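Local coordinates for protein C-terminal peptide of Putative angiotensinogen (Lampetra fluviatilis, PDB 5INW) that forms the C-terminal part of lamprey angiotensinogen, a serpin that in its intact form binds heparin, which promotes its inhibition of thrombin, at residues Thr7-Glu19 with Ala23-Lys34. Numbering follows the deposited sequence.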
loop_
_atom_site.group_PDB
_atom_site.type_symbol
_atom_site.label_atom_id
_atom_site.label_comp_id
_atom_site.label_asym_id
_atom_site.label_seq_id
_atom_site.Cartn_x
_atom_site.Cartn_y
_atom_site.Cartn_z
ATOM N N THR C 7 -8.920 19.601 13.792
ATOM C CA THR C 7 -7.906 20.334 13.038
ATOM C C THR C 7 -6.679 19.451 12.861
ATOM O O THR C 7 -6.010 19.070 13.791
ATOM C CB THR C 7 -7.537 21.683 13.669
ATOM O OG1 THR C 7 -6.808 21.430 14.868
ATOM C CG2 THR C 7 -8.797 22.516 13.980
ATOM N N VAL C 8 -6.420 19.102 11.621
ATOM C CA VAL C 8 -5.292 18.296 11.281
ATOM C C VAL C 8 -4.222 19.330 10.980
ATOM O O VAL C 8 -4.038 19.723 9.826
ATOM C CB VAL C 8 -5.624 17.370 10.082
ATOM C CG1 VAL C 8 -4.473 16.392 9.794
ATOM C CG2 VAL C 8 -6.937 16.621 10.351
ATOM N N ASP C 9 -3.575 19.809 12.050
ATOM C CA ASP C 9 -2.512 20.838 11.973
ATOM C C ASP C 9 -1.161 20.285 12.411
ATOM O O ASP C 9 -0.191 21.026 12.446
ATOM C CB ASP C 9 -2.891 22.100 12.800
ATOM C CG ASP C 9 -3.069 21.810 14.291
ATOM O OD1 ASP C 9 -3.721 20.813 14.668
ATOM O OD2 ASP C 9 -2.535 22.576 15.104
ATOM N N ARG C 10 -1.120 18.989 12.734
ATOM C CA ARG C 10 0.047 18.281 13.298
ATOM C C ARG C 10 0.250 16.967 12.516
ATOM O O ARG C 10 -0.619 16.603 11.728
ATOM C CB ARG C 10 -0.211 17.900 14.760
ATOM C CG ARG C 10 -1.205 18.758 15.528
ATOM C CD ARG C 10 -1.264 18.351 16.984
ATOM N NE ARG C 10 -1.281 19.491 17.888
ATOM C CZ ARG C 10 -2.294 20.337 18.032
ATOM N NH1 ARG C 10 -3.405 20.246 17.288
ATOM N NH2 ARG C 10 -2.182 21.316 18.929
ATOM N N PRO C 11 1.360 16.245 12.742
ATOM C CA PRO C 11 1.503 14.967 12.094
ATOM C C PRO C 11 0.374 14.041 12.442
ATOM O O PRO C 11 -0.087 14.050 13.587
ATOM C CB PRO C 11 2.795 14.442 12.659
ATOM C CG PRO C 11 3.588 15.642 12.985
ATOM C CD PRO C 11 2.674 16.824 13.017
ATOM N N PHE C 12 -0.067 13.267 11.447
ATOM C CA PHE C 12 -1.184 12.357 11.606
ATOM C C PHE C 12 -0.995 11.030 10.875
ATOM O O PHE C 12 -0.325 10.951 9.863
ATOM C CB PHE C 12 -2.460 13.026 11.159
ATOM C CG PHE C 12 -2.520 13.318 9.708
ATOM C CD1 PHE C 12 -3.158 12.457 8.838
ATOM C CD2 PHE C 12 -1.997 14.489 9.208
ATOM C CE1 PHE C 12 -3.259 12.770 7.493
ATOM C CE2 PHE C 12 -2.098 14.812 7.861
ATOM C CZ PHE C 12 -2.718 13.961 7.006
ATOM N N VAL C 13 -1.595 9.983 11.423
ATOM C CA VAL C 13 -1.677 8.691 10.774
ATOM C C VAL C 13 -2.896 8.641 9.836
ATOM O O VAL C 13 -3.983 9.186 10.131
ATOM C CB VAL C 13 -1.783 7.576 11.808
ATOM C CG1 VAL C 13 -1.927 6.204 11.151
ATOM C CG2 VAL C 13 -0.558 7.603 12.698
ATOM N N VAL C 14 -2.712 7.957 8.709
ATOM C CA VAL C 14 -3.685 7.977 7.635
ATOM C C VAL C 14 -3.878 6.524 7.172
ATOM O O VAL C 14 -2.934 5.783 7.123
ATOM C CB VAL C 14 -3.218 8.960 6.535
ATOM C CG1 VAL C 14 -2.219 8.316 5.612
ATOM C CG2 VAL C 14 -4.373 9.489 5.750
ATOM N N LEU C 15 -5.124 6.115 6.956
ATOM C CA LEU C 15 -5.469 4.771 6.493
ATOM C C LEU C 15 -6.634 4.865 5.512
ATOM O O LEU C 15 -7.666 5.409 5.842
ATOM C CB LEU C 15 -5.892 3.839 7.642
ATOM C CG LEU C 15 -4.937 3.623 8.816
ATOM C CD1 LEU C 15 -5.617 2.691 9.790
ATOM C CD2 LEU C 15 -3.591 3.041 8.434
ATOM N N ILE C 16 -6.455 4.311 4.324
ATOM C CA ILE C 16 -7.473 4.295 3.318
ATOM C C ILE C 16 -7.941 2.853 3.285
ATOM O O ILE C 16 -7.128 1.960 3.039
ATOM C CB ILE C 16 -6.876 4.736 1.981
ATOM C CG1 ILE C 16 -6.578 6.217 2.017
ATOM C CG2 ILE C 16 -7.841 4.443 0.849
ATOM C CD1 ILE C 16 -5.745 6.694 0.868
ATOM N N TYR C 17 -9.229 2.607 3.521
ATOM C CA TYR C 17 -9.693 1.235 3.708
ATOM C C TYR C 17 -11.090 0.976 3.168
ATOM O O TYR C 17 -11.892 1.888 3.060
ATOM C CB TYR C 17 -9.644 0.913 5.201
ATOM C CG TYR C 17 -10.745 1.582 5.978
ATOM C CD1 TYR C 17 -10.667 2.946 6.362
ATOM C CD2 TYR C 17 -11.901 0.872 6.291
ATOM C CE1 TYR C 17 -11.721 3.549 7.059
ATOM C CE2 TYR C 17 -12.946 1.465 6.982
ATOM C CZ TYR C 17 -12.876 2.792 7.367
ATOM O OH TYR C 17 -13.992 3.307 8.044
ATOM N N ASP C 18 -11.375 -0.266 2.820
ATOM C CA ASP C 18 -12.706 -0.655 2.348
ATOM C C ASP C 18 -13.514 -0.953 3.559
ATOM O O ASP C 18 -13.056 -1.702 4.428
ATOM C CB ASP C 18 -12.628 -1.917 1.483
ATOM C CG ASP C 18 -13.983 -2.457 1.073
ATOM O OD1 ASP C 18 -14.972 -1.699 0.914
ATOM O OD2 ASP C 18 -14.061 -3.688 0.947
ATOM N N GLU C 19 -14.734 -0.427 3.600
ATOM C CA GLU C 19 -15.618 -0.644 4.737
ATOM C C GLU C 19 -16.106 -2.071 4.872
ATOM O O GLU C 19 -15.928 -2.614 5.928
ATOM C CB GLU C 19 -16.782 0.310 4.712
ATOM C CG GLU C 19 -16.314 1.724 4.943
ATOM C CD GLU C 19 -17.278 2.734 4.419
ATOM O OE1 GLU C 19 -18.496 2.459 4.433
ATOM O OE2 GLU C 19 -16.822 3.817 3.978
ATOM N N ALA C 23 -10.452 -3.875 4.584
ATOM C CA ALA C 23 -9.163 -4.071 3.943
ATOM C C ALA C 23 -8.476 -2.738 3.858
ATOM O O ALA C 23 -9.003 -1.772 3.279
ATOM C CB ALA C 23 -9.316 -4.658 2.546
ATOM N N VAL C 24 -7.271 -2.691 4.409
ATOM C CA VAL C 24 -6.471 -1.502 4.322
ATOM C C VAL C 24 -5.656 -1.553 3.052
ATOM O O VAL C 24 -4.889 -2.484 2.807
ATOM C CB VAL C 24 -5.580 -1.359 5.513
ATOM C CG1 VAL C 24 -4.728 -0.106 5.344
ATOM C CG2 VAL C 24 -6.453 -1.290 6.728
ATOM N N ILE C 25 -5.811 -0.499 2.282
ATOM C CA ILE C 25 -5.267 -0.395 0.966
ATOM C C ILE C 25 -3.998 0.439 0.955
ATOM O O ILE C 25 -3.095 0.128 0.190
ATOM C CB ILE C 25 -6.321 0.245 0.045
ATOM C CG1 ILE C 25 -7.605 -0.565 0.149
ATOM C CG2 ILE C 25 -5.848 0.281 -1.414
ATOM C CD1 ILE C 25 -8.760 0.106 -0.510
ATOM N N PHE C 26 -3.989 1.540 1.708
ATOM C CA PHE C 26 -2.800 2.321 1.951
ATOM C C PHE C 26 -2.745 2.645 3.411
ATOM O O PHE C 26 -3.766 2.781 4.041
ATOM C CB PHE C 26 -2.821 3.650 1.194
ATOM C CG PHE C 26 -2.823 3.512 -0.307
ATOM C CD1 PHE C 26 -1.629 3.467 -1.004
ATOM C CD2 PHE C 26 -4.018 3.392 -1.008
ATOM C CE1 PHE C 26 -1.629 3.317 -2.382
ATOM C CE2 PHE C 26 -4.013 3.204 -2.367
ATOM C CZ PHE C 26 -2.821 3.179 -3.059
ATOM N N MET C 27 -1.529 2.712 3.939
ATOM C CA MET C 27 -1.250 3.060 5.305
ATOM C C MET C 27 -0.185 4.081 5.281
ATOM O O MET C 27 0.748 4.022 4.471
ATOM C CB MET C 27 -0.612 1.885 6.056
ATOM C CG MET C 27 -1.574 0.813 6.453
ATOM S SD MET C 27 -0.857 -0.716 7.000
ATOM C CE MET C 27 0.458 -0.103 7.986
ATOM N N GLY C 28 -0.235 4.960 6.261
ATOM C CA GLY C 28 0.886 5.846 6.480
ATOM C C GLY C 28 0.716 6.909 7.538
ATOM O O GLY C 28 -0.236 6.903 8.336
ATOM N N ARG C 29 1.696 7.817 7.505
ATOM C CA ARG C 29 1.787 8.959 8.369
ATOM C C ARG C 29 2.224 10.130 7.514
ATOM O O ARG C 29 3.231 10.046 6.792
ATOM C CB ARG C 29 2.801 8.727 9.498
ATOM C CG ARG C 29 3.179 9.992 10.307
ATOM C CD ARG C 29 4.673 10.236 10.306
ATOM N NE ARG C 29 5.293 9.277 11.212
ATOM C CZ ARG C 29 6.592 9.161 11.444
ATOM N NH1 ARG C 29 6.991 8.273 12.332
ATOM N NH2 ARG C 29 7.479 9.923 10.799
ATOM N N VAL C 30 1.454 11.212 7.617
ATOM C CA VAL C 30 1.802 12.459 6.978
ATOM C C VAL C 30 2.357 13.412 8.028
ATOM O O VAL C 30 1.630 13.799 8.949
ATOM C CB VAL C 30 0.597 13.090 6.291
ATOM C CG1 VAL C 30 1.023 14.383 5.636
ATOM C CG2 VAL C 30 0.038 12.139 5.249
ATOM N N ALA C 31 3.648 13.740 7.886
ATOM C CA ALA C 31 4.343 14.721 8.728
ATOM C C ALA C 31 4.840 15.982 7.997
ATOM O O ALA C 31 5.123 16.958 8.652
ATOM C CB ALA C 31 5.494 14.063 9.439
ATOM N N ASP C 32 4.893 15.988 6.668
ATOM C CA ASP C 32 5.467 17.110 5.935
ATOM C C ASP C 32 4.867 17.138 4.542
ATOM O O ASP C 32 5.425 16.589 3.604
ATOM C CB ASP C 32 7.000 16.987 5.897
ATOM C CG ASP C 32 7.656 17.941 4.888
ATOM O OD1 ASP C 32 7.127 19.062 4.709
ATOM O OD2 ASP C 32 8.686 17.548 4.254
ATOM N N PRO C 33 3.702 17.766 4.405
ATOM C CA PRO C 33 3.101 18.060 3.102
ATOM C C PRO C 33 4.033 18.806 2.121
ATOM O O PRO C 33 5.042 19.386 2.532
ATOM C CB PRO C 33 1.962 18.985 3.469
ATOM C CG PRO C 33 1.571 18.600 4.849
ATOM C CD PRO C 33 2.809 18.131 5.524
ATOM N N LYS C 34 3.685 18.812 0.839
ATOM C CA LYS C 34 4.404 19.626 -0.169
ATOM C C LYS C 34 3.472 20.036 -1.338
ATOM O O LYS C 34 2.334 19.597 -1.383
ATOM C CB LYS C 34 5.656 18.868 -0.675
ATOM C CG LYS C 34 6.986 19.285 -0.036
ATOM C CD LYS C 34 8.033 18.185 -0.177
ATOM C CE LYS C 34 7.737 17.016 0.750
ATOM N NZ LYS C 34 8.869 16.071 0.686
#
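The ring of Phe12 lies beside Val30, with both side chains pointing the same way from the sheet. Val30 CB sits over one face of the ring, 3.9 Å from the centroid of the Phe12 ring and 28° off the ring normal, a CH-pi contact. The Phe12 torsion (chi1 67°) places CG between its own N and carbonyl carbon, which swings the ring over Val30. With an alanine in place of Phe12, Val30 would probably lose the ring face it rests on, and a gap is likely to open there. On the same face Val14 CG1 lies against the backbone of Gly28, which has no side chain. Farther along, Ile16 and Phe26 run side by side, with Ile16 CD1 4.2 Å from Phe26 CD2 and oblique to the ring. The other face carries Val13, Leu15, Tyr17, Val24, Met27 and Arg29. Here Leu15 CD2 touches Met27 CG at 3.6 Å. Arg29 leads its guanidinium away to a salt bridge with Glu323 of the larger angiotensinogen chain.

Backbone hydrogen bonds join strands 12-18 and 24-30 as an antiparallel hairpin, consistent with the C-terminal s4B-s5B pair of serpin sheet B. Phe12 and Val30 exchange two, and Val14 N reaches Gly28 O at 2.7 Å. Ile25 and Phe26 both face Ile16, a classic beta bulge. Ile16 O accepts Ile25 N at 2.9 Å and, weakly, Phe26 N. Beyond it, Asp18 N donates a hydrogen bond to Ala23 O at 2.8 Å. Residues of both strands also pair in parallel with the larger chain, so the sheet runs on across the interface. The contact is thus buried and apolar between side chains, with its polar links across the hairpin made by the backbone.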